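Local atomic coordinates of beta-microseminoprotein (Homo sapiens, PDB entry 3IX0), a protein that is secreted into seminal plasma, forms homodimers, binds PI16 and probably also binds immunoglobulin. Residues B[14-19]-B[42-47]; B[55-60]-B[89-94]; B[51-56]-B[73-78]. All coordinates share one frame; numbering follows the deposited sequence.

Contact 1: B[14-19]-B[42-47]; sequences STRKCM and CYETEI
C18 and C42 bring the two backbones to 5.8 Å between their CA atoms, the chains draw apart to 6.9 Å between R16 CA and E44 CA, and no hydrogen bond joins them directly. A disulfide cross-links short strand 18-19 to a β-hairpin whose tight turn, centred on E44 and T45, links strands 38-42 and 46-51. Y43 N donates to E46 O within that turn, while the return bond from E46 N to Y43 O is weak. Strands 38-42 and 46-51 belong to the four-stranded antiparallel sheet of this Greek key protein; strand 18-19 pairs with 25-26.

The C18–C42 disulfide is buried and has a CB-SG-SG-CB torsion of 77°. The two cysteines reach it differently: C18 holds SG beside its own backbone N, whereas C42 swings SG anti to the backbone N (chi1 164°), which turns it out toward strand 18-19.

Further out, R16 and E44 form a salt bridge at the surface, NH2 standing 2.7 Å from OE1. The carboxylate does not meet the guanidinium as a coplanar fork. Its OE1 sits over one face, also 3.0 Å from R16 NE, and the two planes are 47° apart, so charge attraction rather than directed N-H bonding should dominate. The arginine is poorly ordered, and this pairing is probably mobile.

Between the two regions, the ND2 of N7 makes hydrogen bonds with R16 O, Y43 O and E44 O, tying the loop to the turn, while I28 packs on both R16 and E44. C18 also pairs through its backbone with H26.

I47 covers the disulfide on the hairpin side: its CG1 lies 3.7 Å from C18 SG, and its CD1 reaches to 3.9 Å from C18 CB.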
ATOM      1  N   SER B  14       2.455 -31.409   5.651  1.00 65.57           N
ATOM      2  CA  SER B  14       2.739 -31.516   7.073  1.00 70.61           C
ATOM      3  C   SER B  14       3.237 -30.194   7.652  1.00 67.45           C
ATOM      4  O   SER B  14       3.760 -30.157   8.766  1.00 68.56           O
ATOM      5  CB  SER B  14       3.749 -32.639   7.335  1.00 78.43           C
ATOM      6  OG  SER B  14       4.905 -32.494   6.530  1.00 84.34           O
ATOM      7  N   THR B  15       3.076 -29.115   6.893  1.00 64.38           N
ATOM      8  CA  THR B  15       3.514 -27.792   7.329  1.00 55.59           C
ATOM      9  C   THR B  15       2.674 -26.700   6.679  1.00 48.69           C
ATOM     10  O   THR B  15       1.983 -26.947   5.693  1.00 46.23           O
ATOM     11  CB  THR B  15       5.028 -27.581   7.035  1.00 92.35           C
ATOM     12  OG1 THR B  15       5.779 -28.573   7.745  1.00 91.84           O
ATOM     13  CG2 THR B  15       5.481 -26.211   7.499  1.00 92.05           C
ATOM     14  N   ARG B  16       2.715 -25.498   7.246  1.00 50.25           N
ATOM     15  CA  ARG B  16       1.847 -24.409   6.788  1.00 55.88           C
ATOM     16  C   ARG B  16       2.535 -23.445   5.822  1.00 53.60           C
ATOM     17  O   ARG B  16       2.124 -22.288   5.678  1.00 53.03           O
ATOM     18  CB  ARG B  16       1.275 -23.617   7.971  1.00 64.30           C
ATOM     19  CG  ARG B  16       0.531 -24.453   9.003  1.00 73.07           C
ATOM     20  CD  ARG B  16       1.469 -25.254   9.907  1.00 79.81           C
ATOM     21  NE  ARG B  16       2.302 -24.443  10.796  1.00 81.55           N
ATOM     22  CZ  ARG B  16       3.558 -24.089  10.534  1.00 80.05           C
ATOM     23  NH1 ARG B  16       4.132 -24.461   9.398  1.00 79.16           N
ATOM     24  NH2 ARG B  16       4.240 -23.360  11.408  1.00 79.94           N
ATOM     25  N   LYS B  17       3.584 -23.920   5.166  1.00 45.39           N
ATOM     26  CA  LYS B  17       4.216 -23.145   4.122  1.00 35.96           C
ATOM     27  C   LYS B  17       3.140 -22.510   3.247  1.00 33.54           C
ATOM     28  O   LYS B  17       2.143 -23.142   2.938  1.00 40.63           O
ATOM     29  CB  LYS B  17       5.122 -24.040   3.293  1.00 39.21           C
ATOM     30  CG  LYS B  17       6.311 -24.604   4.067  1.00 51.57           C
ATOM     31  CD  LYS B  17       7.397 -25.121   3.133  1.00 59.20           C
ATOM     32  CE  LYS B  17       8.559 -25.698   3.922  1.00 63.38           C
ATOM     33  NZ  LYS B  17       8.307 -27.110   4.302  1.00 66.47           N
ATOM     34  N   CYS B  18       3.337 -21.255   2.860  1.00 27.81           N
ATOM     35  CA  CYS B  18       2.390 -20.577   1.983  1.00 27.00           C
ATOM     36  C   CYS B  18       2.602 -21.023   0.548  1.00 33.49           C
ATOM     37  O   CYS B  18       3.739 -21.068   0.073  1.00 37.28           O
ATOM     38  CB  CYS B  18       2.559 -19.049   2.058  1.00 20.33           C
ATOM     39  SG  CYS B  18       2.509 -18.351   3.731  1.00 27.04           S
ATOM     40  N   MET B  19       1.513 -21.343  -0.145  1.00 32.57           N
ATOM     41  CA  MET B  19       1.590 -21.589  -1.579  1.00 35.10           C
ATOM     42  C   MET B  19       1.229 -20.340  -2.369  1.00 36.73           C
ATOM     43  O   MET B  19       0.240 -19.672  -2.068  1.00 40.17           O
ATOM     44  CB  MET B  19       0.679 -22.740  -2.001  1.00 35.47           C
ATOM     45  CG  MET B  19       0.667 -22.939  -3.518  1.00 43.24           C
ATOM     46  SD  MET B  19       0.234 -24.593  -4.093  1.00102.54           S
ATOM     47  CE  MET B  19       1.744 -25.492  -3.729  1.00 51.92           C
ATOM     48  N   CYS B  42       5.095 -14.393   3.442  1.00 16.05           N
ATOM     49  CA  CYS B  42       4.350 -15.511   3.979  1.00 15.22           C
ATOM     50  C   CYS B  42       4.412 -15.519   5.508  1.00 22.51           C
ATOM     51  O   CYS B  42       5.485 -15.571   6.082  1.00 17.42           O
ATOM     52  CB  CYS B  42       4.938 -16.815   3.452  1.00 16.43           C
ATOM     53  SG  CYS B  42       4.418 -18.277   4.391  1.00 24.38           S
ATOM     54  N   TYR B  43       3.265 -15.464   6.167  1.00 21.53           N
ATOM     55  CA  TYR B  43       3.240 -15.607   7.621  1.00 22.97           C
ATOM     56  C   TYR B  43       2.393 -16.787   8.024  1.00 28.78           C
ATOM     57  O   TYR B  43       1.553 -17.295   7.254  1.00 23.11           O
ATOM     58  CB  TYR B  43       2.646 -14.373   8.326  1.00 20.76           C
ATOM     59  CG  TYR B  43       3.280 -13.058   7.964  1.00 26.73           C
ATOM     60  CD1 TYR B  43       2.755 -12.277   6.945  1.00 29.35           C
ATOM     61  CD2 TYR B  43       4.402 -12.595   8.635  1.00 26.69           C
ATOM     62  CE1 TYR B  43       3.333 -11.073   6.599  1.00 32.17           C
ATOM     63  CE2 TYR B  43       4.986 -11.387   8.294  1.00 29.87           C
ATOM     64  CZ  TYR B  43       4.447 -10.629   7.279  1.00 34.24           C
ATOM     65  OH  TYR B  43       5.026  -9.425   6.929  1.00 40.85           O
ATOM     66  N   GLU B  44       2.608 -17.181   9.269  1.00 28.10           N
ATOM     67  CA  GLU B  44       1.828 -18.210   9.921  1.00 29.36           C
ATOM     68  C   GLU B  44       0.353 -18.102   9.529  1.00 23.95           C
ATOM     69  O   GLU B  44      -0.215 -19.035   8.977  1.00 27.56           O
ATOM     70  CB  GLU B  44       2.006 -18.066  11.433  1.00 40.21           C
ATOM     71  CG  GLU B  44       1.746 -19.317  12.226  1.00 52.20           C
ATOM     72  CD  GLU B  44       2.690 -20.441  11.864  1.00 59.63           C
ATOM     73  OE1 GLU B  44       2.200 -21.520  11.455  1.00 60.46           O
ATOM     74  OE2 GLU B  44       3.917 -20.242  11.990  1.00 60.21           O
ATOM     75  N   THR B  45      -0.262 -16.947   9.766  1.00 18.28           N
ATOM     76  CA  THR B  45      -1.701 -16.847   9.589  1.00 23.54           C
ATOM     77  C   THR B  45      -2.161 -16.023   8.395  1.00 22.71           C
ATOM     78  O   THR B  45      -3.357 -15.919   8.146  1.00 24.82           O
ATOM     79  CB  THR B  45      -2.361 -16.268  10.845  1.00 28.20           C
ATOM     80  OG1 THR B  45      -1.812 -14.972  11.101  1.00 33.71           O
ATOM     81  CG2 THR B  45      -2.097 -17.182  12.035  1.00 24.55           C
ATOM     82  N   GLU B  46      -1.225 -15.455   7.645  1.00 16.62           N
ATOM     83  CA  GLU B  46      -1.607 -14.589   6.545  1.00 14.37           C
ATOM     84  C   GLU B  46      -0.550 -14.497   5.456  1.00 15.30           C
ATOM     85  O   GLU B  46       0.615 -14.799   5.682  1.00 15.24           O
ATOM     86  CB  GLU B  46      -1.922 -13.177   7.066  1.00 17.76           C
ATOM     87  CG  GLU B  46      -0.773 -12.495   7.788  1.00 22.68           C
ATOM     88  CD  GLU B  46      -1.113 -11.064   8.211  1.00 43.52           C
ATOM     89  OE1 GLU B  46      -2.306 -10.693   8.201  1.00 45.86           O
ATOM     90  OE2 GLU B  46      -0.183 -10.304   8.551  1.00 52.31           O
ATOM     91  N   ILE B  47      -0.981 -14.057   4.281  1.00 12.52           N
ATOM     92  CA  ILE B  47      -0.088 -13.728   3.201  1.00  7.10           C
ATOM     93  C   ILE B  47      -0.403 -12.301   2.793  1.00 18.67           C
ATOM     94  O   ILE B  47      -1.568 -11.937   2.626  1.00 12.46           O
ATOM     95  CB  ILE B  47      -0.305 -14.649   1.987  1.00 10.70           C
ATOM     96  CG1 ILE B  47      -0.148 -16.122   2.382  1.00 17.06           C
ATOM     97  CG2 ILE B  47       0.692 -14.310   0.877  1.00 14.19           C
ATOM     98  CD1 ILE B  47      -0.677 -17.073   1.331  1.00 16.09           C
TER

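Contact 2: B[55-60]-B[89-94]; sequences TPVGYD and VSEWII
P56 lies against the indole of W92, its CB 3.8 Å from the centre of the six-membered ring and 18° off the normal, a CH-π contact over the face. The proline CD comes closer still to the rim, 3.3 Å from W92 CZ3. V89 CG1 sits over the same indole face, also offset toward the rim, and packs beside P56 CB. W92 places CG beside its backbone N (chi1 -62°), and the ring reaches back over the opposing strand. An alanine in place of W92 would probably open a gap beside P56 and V89 CG1 and take away packing against F4 of the second subunit.

Where E91 and I93 project, V57 offers one methyl: CG2 lies 3.6 Å from E91 CG and 4.0 Å from I93 CD1.

Strands 55-58 and 91-93 are antiparallel. T55 and I93 form a hydrogen-bonded pair, P56 and W92 a non-hydrogen-bonded one, and the register then slips by one residue at a classic β bulge. There E91 O is gripped twice: V57 N approaches almost straight (2.8 Å, N-H...O 174°), while G58 N arrives in the carbonyl plane on a lone pair. Beyond the bulge S90 N donates to G58 O at 2.8 Å. The hydroxyl S90 OG adds a weak second bond to the same oxygen. At the other end a water touches T55 OG1 and, weakly, I93 O.

W92 and I93 also pair with an antiparallel strand of the second subunit, and E91 and I93 pack on its Y3. Backbone bonding therefore carries the sheet across the edge-to-edge dimer, with the apolar side chains of W92 and I93 adding packing at that junction.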
ATOM      1  N   THR B  55       3.308   4.738  -9.141  1.00 29.50           N
ATOM      2  CA  THR B  55       2.579   5.336 -10.259  1.00 21.20           C
ATOM      3  C   THR B  55       2.616   6.859 -10.201  1.00 18.14           C
ATOM      4  O   THR B  55       2.118   7.455  -9.256  1.00 18.27           O
ATOM      5  CB  THR B  55       1.095   4.891 -10.230  1.00 19.28           C
ATOM      6  OG1 THR B  55       1.040   3.473 -10.136  1.00 16.93           O
ATOM      7  CG2 THR B  55       0.340   5.344 -11.483  1.00 19.68           C
ATOM      8  N   PRO B  56       3.205   7.498 -11.218  1.00 17.19           N
ATOM      9  CA  PRO B  56       3.197   8.964 -11.265  1.00 16.71           C
ATOM     10  C   PRO B  56       1.798   9.454 -11.579  1.00 21.18           C
ATOM     11  O   PRO B  56       1.195   8.965 -12.521  1.00 22.39           O
ATOM     12  CB  PRO B  56       4.112   9.279 -12.446  1.00  9.70           C
ATOM     13  CG  PRO B  56       3.967   8.010 -13.337  1.00 21.96           C
ATOM     14  CD  PRO B  56       3.962   6.901 -12.337  1.00 16.18           C
ATOM     15  N   VAL B  57       1.304  10.422 -10.817  1.00 22.81           N
ATOM     16  CA  VAL B  57      -0.064  10.905 -10.985  1.00 20.36           C
ATOM     17  C   VAL B  57      -0.108  12.423 -11.152  1.00 24.89           C
ATOM     18  O   VAL B  57      -1.114  12.982 -11.594  1.00 28.83           O
ATOM     19  CB  VAL B  57      -0.982  10.455  -9.816  1.00 23.99           C
ATOM     20  CG1 VAL B  57      -1.213   8.951  -9.872  1.00 15.83           C
ATOM     21  CG2 VAL B  57      -0.374  10.849  -8.459  1.00 26.34           C
ATOM     22  N   GLY B  58       0.988  13.090 -10.816  1.00 22.53           N
ATOM     23  CA  GLY B  58       1.051  14.529 -10.968  1.00 23.06           C
ATOM     24  C   GLY B  58       2.122  14.959 -11.952  1.00 27.35           C
ATOM     25  O   GLY B  58       3.318  14.928 -11.655  1.00 32.66           O
ATOM     26  N   TYR B  59       1.676  15.370 -13.129  1.00 18.34           N
ATOM     27  CA  TYR B  59       2.555  15.890 -14.159  1.00 24.89           C
ATOM     28  C   TYR B  59       1.685  16.496 -15.253  1.00 28.71           C
ATOM     29  O   TYR B  59       0.463  16.369 -15.219  1.00 28.38           O
ATOM     30  CB  TYR B  59       3.427  14.775 -14.739  1.00 25.09           C
ATOM     31  CG  TYR B  59       2.632  13.600 -15.272  1.00 25.89           C
ATOM     32  CD1 TYR B  59       2.196  13.576 -16.586  1.00 26.39           C
ATOM     33  CD2 TYR B  59       2.317  12.510 -14.454  1.00 23.03           C
ATOM     34  CE1 TYR B  59       1.483  12.510 -17.078  1.00 23.80           C
ATOM     35  CE2 TYR B  59       1.598  11.433 -14.941  1.00 14.34           C
ATOM     36  CZ  TYR B  59       1.182  11.438 -16.252  1.00 16.38           C
ATOM     37  OH  TYR B  59       0.459  10.387 -16.756  1.00 18.85           O
ATOM     38  N   ASP B  60       2.332  17.133 -16.222  1.00 27.19           N
ATOM     39  CA  ASP B  60       1.668  17.777 -17.348  1.00 22.12           C
ATOM     40  C   ASP B  60       1.118  16.753 -18.336  1.00 26.53           C
ATOM     41  O   ASP B  60       1.846  16.266 -19.205  1.00 23.03           O
ATOM     42  CB  ASP B  60       2.691  18.656 -18.059  1.00 28.63           C
ATOM     43  CG  ASP B  60       2.102  19.439 -19.213  1.00 27.44           C
ATOM     44  OD1 ASP B  60       1.006  19.105 -19.725  1.00 32.83           O
ATOM     45  OD2 ASP B  60       2.768  20.394 -19.619  1.00 29.46           O
ATOM     46  N   VAL B  89       7.816  15.249 -12.396  1.00 24.63           N
ATOM     47  CA  VAL B  89       6.656  14.666 -11.735  1.00 24.47           C
ATOM     48  C   VAL B  89       6.519  15.255 -10.344  1.00 19.68           C
ATOM     49  O   VAL B  89       7.398  15.100  -9.508  1.00 21.83           O
ATOM     50  CB  VAL B  89       6.780  13.133 -11.554  1.00 20.95           C
ATOM     51  CG1 VAL B  89       5.584  12.574 -10.677  1.00 11.71           C
ATOM     52  CG2 VAL B  89       6.875  12.434 -12.888  1.00 18.26           C
ATOM     53  N   SER B  90       5.393  15.889 -10.088  1.00 15.26           N
ATOM     54  CA  SER B  90       5.170  16.500  -8.796  1.00 25.27           C
ATOM     55  C   SER B  90       4.534  15.545  -7.771  1.00 34.54           C
ATOM     56  O   SER B  90       4.588  15.806  -6.564  1.00 34.59           O
ATOM     57  CB  SER B  90       4.310  17.747  -8.970  1.00 20.89           C
ATOM     58  OG  SER B  90       3.124  17.427  -9.670  1.00 30.41           O
ATOM     59  N   GLU B  91       3.928  14.452  -8.237  1.00 34.16           N
ATOM     60  CA  GLU B  91       3.317  13.491  -7.310  1.00 28.67           C
ATOM     61  C   GLU B  91       3.317  12.042  -7.788  1.00 24.93           C
ATOM     62  O   GLU B  91       2.821  11.729  -8.878  1.00 27.97           O
ATOM     63  CB  GLU B  91       1.886  13.905  -6.927  1.00 32.43           C
ATOM     64  CG  GLU B  91       1.218  12.881  -5.991  1.00 38.04           C
ATOM     65  CD  GLU B  91      -0.188  13.260  -5.519  1.00 37.49           C
ATOM     66  OE1 GLU B  91      -0.739  14.281  -5.966  1.00 37.19           O
ATOM     67  OE2 GLU B  91      -0.752  12.514  -4.690  1.00 40.63           O
ATOM     68  N   TRP B  92       3.876  11.166  -6.954  1.00 22.57           N
ATOM     69  CA  TRP B  92       3.842   9.730  -7.190  1.00 20.61           C
ATOM     70  C   TRP B  92       2.960   9.064  -6.147  1.00 30.23           C
ATOM     71  O   TRP B  92       2.824   9.542  -5.017  1.00 27.72           O
ATOM     72  CB  TRP B  92       5.230   9.109  -7.079  1.00 24.53           C
ATOM     73  CG  TRP B  92       6.237   9.596  -8.054  1.00 26.15           C
ATOM     74  CD1 TRP B  92       6.968  10.750  -7.974  1.00 17.89           C
ATOM     75  CD2 TRP B  92       6.662   8.931  -9.246  1.00 21.66           C
ATOM     76  NE1 TRP B  92       7.812  10.846  -9.050  1.00 23.69           N
ATOM     77  CE2 TRP B  92       7.644   9.744  -9.847  1.00 21.62           C
ATOM     78  CE3 TRP B  92       6.300   7.733  -9.867  1.00 24.23           C
ATOM     79  CZ2 TRP B  92       8.276   9.392 -11.032  1.00 25.52           C
ATOM     80  CZ3 TRP B  92       6.924   7.382 -11.041  1.00 25.15           C
ATOM     81  CH2 TRP B  92       7.903   8.213 -11.619  1.00 31.23           C
ATOM     82  N   ILE B  93       2.393   7.927  -6.511  1.00 26.75           N
ATOM     83  CA  ILE B  93       1.600   7.164  -5.566  1.00 21.75           C
ATOM     84  C   ILE B  93       1.990   5.704  -5.632  1.00 28.17           C
ATOM     85  O   ILE B  93       2.278   5.189  -6.712  1.00 30.48           O
ATOM     86  CB  ILE B  93       0.113   7.334  -5.852  1.00 30.79           C
ATOM     87  CG1 ILE B  93      -0.382   8.598  -5.144  1.00 30.12           C
ATOM     88  CG2 ILE B  93      -0.655   6.097  -5.412  1.00 41.06           C
ATOM     89  CD1 ILE B  93      -1.844   8.882  -5.309  1.00 31.38           C
ATOM     90  N   ILE B  94       2.024   5.043  -4.476  1.00 28.57           N
ATOM     91  CA  ILE B  94       2.326   3.618  -4.426  1.00 27.18           C
ATOM     92  C   ILE B  94       1.607   2.901  -3.301  1.00 37.87           C
ATOM     93  O   ILE B  94       1.767   3.253  -2.129  1.00 39.03           O
ATOM     94  CB  ILE B  94       3.817   3.339  -4.256  1.00 31.26           C
ATOM     95  CG1 ILE B  94       4.078   1.847  -4.449  1.00 29.75           C
ATOM     96  CG2 ILE B  94       4.301   3.769  -2.872  1.00 33.06           C
ATOM     97  CD1 ILE B  94       5.529   1.478  -4.295  1.00 24.86           C
ATOM     98  OXT ILE B  94       0.876   1.945  -3.564  1.00 32.03           O
TER
HETATM   99  O   HOH W   1       1.272   2.128  -7.969  1.00 18.18           O

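Contact 3: B[51-56]-B[73-78]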
ATOM      1  N   THR B  51       2.512  -3.978  -4.057  1.00 16.00           N
ATOM      2  CA  THR B  51       3.091  -3.626  -5.333  1.00 13.92           C
ATOM      3  C   THR B  51       4.457  -2.959  -5.139  1.00 13.60           C
ATOM      4  O   THR B  51       4.677  -2.198  -4.192  1.00 12.38           O
ATOM      5  CB  THR B  51       2.177  -2.696  -6.132  1.00 11.20           C
ATOM      6  OG1 THR B  51       2.757  -2.479  -7.420  1.00 22.51           O
ATOM      7  CG2 THR B  51       2.026  -1.352  -5.427  1.00 13.45           C
ATOM      8  N   LEU B  52       5.380  -3.228  -6.044  1.00 12.83           N
ATOM      9  CA  LEU B  52       6.614  -2.451  -6.041  1.00 19.73           C
ATOM     10  C   LEU B  52       6.520  -1.208  -6.926  1.00 18.94           C
ATOM     11  O   LEU B  52       7.439  -0.395  -6.958  1.00 19.05           O
ATOM     12  CB  LEU B  52       7.793  -3.327  -6.442  1.00 20.14           C
ATOM     13  CG  LEU B  52       8.038  -4.423  -5.398  1.00 20.42           C
ATOM     14  CD1 LEU B  52       8.782  -5.602  -6.012  1.00 14.99           C
ATOM     15  CD2 LEU B  52       8.768  -3.852  -4.183  1.00 14.66           C
ATOM     16  N   VAL B  53       5.406  -1.053  -7.640  1.00 16.46           N
ATOM     17  CA  VAL B  53       5.345  -0.007  -8.660  1.00 12.87           C
ATOM     18  C   VAL B  53       4.822   1.319  -8.126  1.00 15.17           C
ATOM     19  O   VAL B  53       3.704   1.400  -7.640  1.00 18.27           O
ATOM     20  CB  VAL B  53       4.476  -0.413  -9.876  1.00 16.81           C
ATOM     21  CG1 VAL B  53       4.501   0.699 -10.936  1.00  8.26           C
ATOM     22  CG2 VAL B  53       4.959  -1.739 -10.459  1.00  5.40           C
ATOM     23  N   SER B  54       5.637   2.362  -8.245  1.00 12.65           N
ATOM     24  CA  SER B  54       5.188   3.713  -7.971  1.00 23.80           C
ATOM     25  C   SER B  54       4.580   4.372  -9.228  1.00 22.77           C
ATOM     26  O   SER B  54       5.249   4.541 -10.247  1.00 16.59           O
ATOM     27  CB  SER B  54       6.353   4.548  -7.442  1.00 29.05           C
ATOM     28  OG  SER B  54       5.855   5.627  -6.694  1.00 43.02           O
ATOM     29  N   THR B  55       3.308   4.738  -9.141  1.00 29.50           N
ATOM     30  CA  THR B  55       2.579   5.336 -10.259  1.00 21.20           C
ATOM     31  C   THR B  55       2.616   6.859 -10.201  1.00 18.14           C
ATOM     32  O   THR B  55       2.118   7.455  -9.256  1.00 18.27           O
ATOM     33  CB  THR B  55       1.095   4.891 -10.230  1.00 19.28           C
ATOM     34  OG1 THR B  55       1.040   3.473 -10.136  1.00 16.93           O
ATOM     35  CG2 THR B  55       0.340   5.344 -11.483  1.00 19.68           C
ATOM     36  N   PRO B  56       3.205   7.498 -11.218  1.00 17.19           N
ATOM     37  CA  PRO B  56       3.197   8.964 -11.265  1.00 16.71           C
ATOM     38  C   PRO B  56       1.798   9.454 -11.579  1.00 21.18           C
ATOM     39  O   PRO B  56       1.195   8.965 -12.521  1.00 22.39           O
ATOM     40  CB  PRO B  56       4.112   9.279 -12.446  1.00  9.70           C
ATOM     41  CG  PRO B  56       3.967   8.010 -13.337  1.00 21.96           C
ATOM     42  CD  PRO B  56       3.962   6.901 -12.337  1.00 16.18           C
ATOM     43  N   CYS B  73       9.898  -2.733 -13.232  1.00 16.33           N
ATOM     44  CA  CYS B  73       8.778  -2.454 -12.354  1.00 19.38           C
ATOM     45  C   CYS B  73       8.661  -0.981 -12.049  1.00 17.51           C
ATOM     46  O   CYS B  73       8.499  -0.605 -10.887  1.00 20.13           O
ATOM     47  CB  CYS B  73       8.937  -3.217 -11.042  1.00 14.49           C
ATOM     48  SG  CYS B  73       8.814  -4.939 -11.282  1.00 18.19           S
ATOM     49  N   LYS B  74       8.762  -0.142 -13.073  1.00 12.20           N
ATOM     50  CA  LYS B  74       8.604   1.293 -12.856  1.00 16.97           C
ATOM     51  C   LYS B  74       8.065   2.030 -14.076  1.00 17.65           C
ATOM     52  O   LYS B  74       8.029   1.495 -15.183  1.00 26.12           O
ATOM     53  CB  LYS B  74       9.946   1.918 -12.454  1.00 19.93           C
ATOM     54  CG  LYS B  74      11.013   1.853 -13.561  1.00 28.39           C
ATOM     55  CD  LYS B  74      12.109   2.896 -13.363  1.00 29.48           C
ATOM     56  CE  LYS B  74      13.043   2.943 -14.570  1.00 38.60           C
ATOM     57  NZ  LYS B  74      14.210   3.843 -14.348  1.00 41.84           N
ATOM     58  N   TYR B  75       7.674   3.279 -13.862  1.00 19.37           N
ATOM     59  CA  TYR B  75       7.277   4.166 -14.948  1.00 23.17           C
ATOM     60  C   TYR B  75       8.366   5.166 -15.273  1.00 19.18           C
ATOM     61  O   TYR B  75       9.113   5.581 -14.407  1.00 20.95           O
ATOM     62  CB  TYR B  75       6.067   4.989 -14.548  1.00 18.89           C
ATOM     63  CG  TYR B  75       4.775   4.250 -14.571  1.00 22.24           C
ATOM     64  CD1 TYR B  75       4.287   3.627 -13.422  1.00 13.39           C
ATOM     65  CD2 TYR B  75       4.021   4.188 -15.731  1.00 18.43           C
ATOM     66  CE1 TYR B  75       3.077   2.953 -13.435  1.00 11.04           C
ATOM     67  CE2 TYR B  75       2.798   3.513 -15.757  1.00 13.63           C
ATOM     68  CZ  TYR B  75       2.342   2.901 -14.613  1.00 15.35           C
ATOM     69  OH  TYR B  75       1.150   2.238 -14.649  1.00 18.89           O
ATOM     70  N   ILE B  76       8.423   5.570 -16.530  1.00 13.72           N
ATOM     71  CA  ILE B  76       9.102   6.793 -16.890  1.00 20.87           C
ATOM     72  C   ILE B  76       8.020   7.780 -17.321  1.00 22.90           C
ATOM     73  O   ILE B  76       6.906   7.381 -17.665  1.00 21.06           O
ATOM     74  CB  ILE B  76      10.136   6.573 -18.009  1.00 19.16           C
ATOM     75  CG1 ILE B  76       9.486   5.955 -19.248  1.00 19.64           C
ATOM     76  CG2 ILE B  76      11.270   5.683 -17.506  1.00 24.62           C
ATOM     77  CD1 ILE B  76      10.298   6.161 -20.526  1.00 17.22           C
ATOM     78  N   VAL B  77       8.336   9.063 -17.256  1.00 15.46           N
ATOM     79  CA  VAL B  77       7.396  10.103 -17.659  1.00 13.63           C
ATOM     80  C   VAL B  77       8.116  11.041 -18.604  1.00 17.67           C
ATOM     81  O   VAL B  77       9.104  11.674 -18.231  1.00 18.26           O
ATOM     82  CB  VAL B  77       6.864  10.902 -16.481  1.00 17.89           C
ATOM     83  CG1 VAL B  77       5.864  11.927 -16.969  1.00 13.83           C
ATOM     84  CG2 VAL B  77       6.230   9.952 -15.433  1.00 22.10           C
ATOM     85  N   VAL B  78       7.603  11.121 -19.829  1.00 15.70           N
ATOM     86  CA  VAL B  78       8.357  11.678 -20.930  1.00 18.52           C
ATOM     87  C   VAL B  78       7.495  12.538 -21.841  1.00 19.43           C
ATOM     88  O   VAL B  78       6.271  12.480 -21.809  1.00 22.23           O
ATOM     89  CB  VAL B  78       9.028  10.554 -21.739  1.00 23.45           C
ATOM     90  CG1 VAL B  78      10.047   9.830 -20.881  1.00 22.57           C
ATOM     91  CG2 VAL B  78       7.997   9.561 -22.249  1.00 19.00           C
TER
HETATM   92  O   HOH W   2       8.479   1.929  -9.408  1.00 15.10           O
HETATM   93  O   HOH W   3       7.675   4.014 -10.919  1.00 20.43           O
HETATM   94  O   HOH W   4       0.307   2.138 -12.135  1.00 29.26           O
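S54 O and Y75 N are joined through a water that donates to S54 O at 2.6 Å and accepts from Y75 N at 3.0 Å. The same carbonyl oxygen also lies at the edge of the Y75 ring, near its plane and 3.4 Å from CD1. A second water bridges S54 N to C73 O, and a third links T55 OG1 with Y75 OH. The touching parts of the two segments run nearly parallel, 10° apart; no direct hydrogen bond crosses the contact, and the waters supply the polar links.

Apolar groups gather round the tyrosine. P56 CD packs 3.5 Å from Y75 CD1, the proline ring lying across the tyrosine side chain, and V53 CG1 touches Y75 CE1 at 3.7 Å. Further along, P56 CG meets V77 CG2 at 3.6 Å, the two side chains passing alongside and pointing opposite ways. At the start, T51 OG1 accepts from V53 N in an ST turn.

C73 is in a disulfide with C37. Strand 74-79 pairs with strand 64-69, whose F68 and R66 also meet Y75, while strand 55-58 pairs with strand 91-93; this contact packs the one two-stranded sheet against the other.

In the fold
Contacts 2 and 3 form one continuous piece of packing: their centres are 9 Å apart and they share T55 and P56. P56 meets W92 in contact 2 and both Y75 and V77 in contact 3, and V89 CG2 reaches V77 CG2 at 3.6 Å, closing the group. Contact 1 stands on the opposite side of the chain's centre, its centre 35 Å from that of contact 2 and 30 Å from that of contact 3. Strand 46-51, which begins in contact 1, leads directly into segment 51-56 of contact 3. The C37–C73 disulfide links contact 3 back toward the four-stranded sheet, whereas contact 2 faces the second subunit.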